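Local structure of CmeC (4MT4) at residues Q387-Q391 and W421-A425. The protein probably forms the trimeric outer-membrane channel through which a multidrug efflux system of Campylobacter jejuni expels its substrates. Residues are numbered along the deposited sequence; the frame is centred on the assembly and turned at random.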
loop_
_atom_site.group_PDB
_atom_site.type_symbol
_atom_site.label_atom_id
_atom_site.label_comp_id
_atom_site.label_asym_id
_atom_site.label_seq_id
_atom_site.Cartn_x
_atom_site.Cartn_y
_atom_site.Cartn_z
ATOM N N GLN B 387 -24.081 10.896 -28.836
ATOM C CA GLN B 387 -24.641 12.161 -29.293
ATOM C C GLN B 387 -25.882 11.921 -30.142
ATOM O O GLN B 387 -26.904 12.586 -29.970
ATOM C CB GLN B 387 -23.607 12.956 -30.090
ATOM C CG GLN B 387 -24.064 14.354 -30.474
ATOM C CD GLN B 387 -23.016 15.115 -31.265
ATOM O OE1 GLN B 387 -22.431 14.586 -32.210
ATOM N NE2 GLN B 387 -22.768 16.360 -30.874
ATOM N N ALA B 388 -25.786 10.964 -31.060
ATOM C CA ALA B 388 -26.905 10.622 -31.930
ATOM C C ALA B 388 -28.032 9.970 -31.134
ATOM O O ALA B 388 -29.208 10.206 -31.402
ATOM C CB ALA B 388 -26.446 9.708 -33.053
ATOM N N SER B 389 -27.659 9.154 -30.152
ATOM C CA SER B 389 -28.632 8.494 -29.288
ATOM C C SER B 389 -29.440 9.517 -28.497
ATOM O O SER B 389 -30.662 9.416 -28.401
ATOM C CB SER B 389 -27.935 7.525 -28.330
ATOM O OG SER B 389 -28.851 6.992 -27.387
ATOM N N GLU B 390 -28.748 10.506 -27.941
ATOM C CA GLU B 390 -29.389 11.555 -27.157
ATOM C C GLU B 390 -30.325 12.402 -28.020
ATOM O O GLU B 390 -31.390 12.823 -27.563
ATOM C CB GLU B 390 -28.329 12.439 -26.492
ATOM C CG GLU B 390 -28.893 13.599 -25.684
ATOM C CD GLU B 390 -28.930 14.894 -26.470
ATOM O OE1 GLU B 390 -28.016 15.123 -27.292
ATOM O OE2 GLU B 390 -29.875 15.685 -26.267
ATOM N N GLN B 391 -29.928 12.642 -29.266
ATOM C CA GLN B 391 -30.747 13.424 -30.185
ATOM C C GLN B 391 -32.004 12.668 -30.597
ATOM O O GLN B 391 -33.073 13.257 -30.738
ATOM C CB GLN B 391 -29.942 13.817 -31.423
ATOM C CG GLN B 391 -29.004 14.987 -31.188
ATOM C CD GLN B 391 -29.721 16.194 -30.615
ATOM O OE1 GLN B 391 -30.564 16.802 -31.276
ATOM N NE2 GLN B 391 -29.401 16.538 -29.373
ATOM N N TRP B 421 -34.785 10.055 -22.407
ATOM C CA TRP B 421 -34.006 11.204 -22.859
ATOM C C TRP B 421 -32.988 11.600 -21.796
ATOM O O TRP B 421 -31.827 11.871 -22.104
ATOM C CB TRP B 421 -34.918 12.387 -23.186
ATOM C CG TRP B 421 -34.173 13.629 -23.594
ATOM C CD1 TRP B 421 -32.962 13.692 -24.221
ATOM C CD2 TRP B 421 -34.586 14.988 -23.389
ATOM N NE1 TRP B 421 -32.600 15.002 -24.424
ATOM C CE2 TRP B 421 -33.580 15.817 -23.922
ATOM C CE3 TRP B 421 -35.711 15.582 -22.808
ATOM C CZ2 TRP B 421 -33.664 17.207 -23.892
ATOM C CZ3 TRP B 421 -35.793 16.963 -22.780
ATOM C CH2 TRP B 421 -34.776 17.760 -23.319
ATOM N N LEU B 422 -33.439 11.633 -20.545
ATOM C CA LEU B 422 -32.576 11.959 -19.418
ATOM C C LEU B 422 -31.402 10.990 -19.328
ATOM O O LEU B 422 -30.257 11.404 -19.156
ATOM C CB LEU B 422 -33.371 11.938 -18.112
ATOM C CG LEU B 422 -32.587 12.246 -16.835
ATOM C CD1 LEU B 422 -32.061 13.672 -16.860
ATOM C CD2 LEU B 422 -33.446 12.007 -15.604
ATOM N N ASN B 423 -31.699 9.699 -19.453
ATOM C CA ASN B 423 -30.671 8.665 -19.437
ATOM C C ASN B 423 -29.671 8.853 -20.570
ATOM O O ASN B 423 -28.463 8.719 -20.377
ATOM C CB ASN B 423 -31.310 7.277 -19.522
ATOM C CG ASN B 423 -32.146 6.942 -18.300
ATOM O OD1 ASN B 423 -32.315 7.771 -17.406
ATOM N ND2 ASN B 423 -32.677 5.725 -18.259
ATOM N N ALA B 424 -30.187 9.171 -21.753
ATOM C CA ALA B 424 -29.351 9.384 -22.929
ATOM C C ALA B 424 -28.524 10.659 -22.798
ATOM O O ALA B 424 -27.395 10.728 -23.278
ATOM C CB ALA B 424 -30.210 9.433 -24.184
ATOM N N ALA B 425 -29.094 11.665 -22.145
ATOM C CA ALA B 425 -28.401 12.931 -21.939
ATOM C C ALA B 425 -27.250 12.763 -20.954
ATOM O O ALA B 425 -26.157 13.296 -21.164
ATOM C CB ALA B 425 -29.370 13.996 -21.448
#
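Ala424 lies where the two segments come closest. Its CA-to-CB bond points at the facing helix, and the CB methyl lies 3.7 Å from CA of Glu390, so backbone and methyl touch with no longer side chain between them; the two CA atoms are 4.8 Å apart. The CA-to-CB bond of Glu390 points sideways to the partner helix. With chi1 t (178°) and chi2 near -96°, its aliphatic part lies along the partner, CG being 3.8 Å from CA of Ala425, while the carboxylate is carried on to the indole of Trp421. The CA-to-CB bond of Trp421 is sideways too, but with chi1 also t the edge of its ring comes back toward Glu390, and NE1 gives a weak, nearly straight hydrogen bond to OE2 of Glu390 (3.4 Å, 167°). The segments run antiparallel at 160°, their axes 8.6 Å apart at closest approach. They belong to helices 339-405 and 411-445, joined by a short turn near one end of the long helical barrel characteristic of outer membrane factors, remote from the beta-barrel strands. OE1 of Glu390 is held from its own helix: Gln391, whose CB points away from the partner, folds back with chi1 and chi2 both m, and its NE2 donates to OE1 at 2.9 Å. The Trp421 ring also meets that of Tyr397, planes inclined by about 25°. On the other flank Ser389 puts OG 4.3 Å from CB of Ala424 and packs on Glu212 of a neighbouring subunit. Leu422 packs on Leu176 and Met214 of helices 129-195 and 201-236.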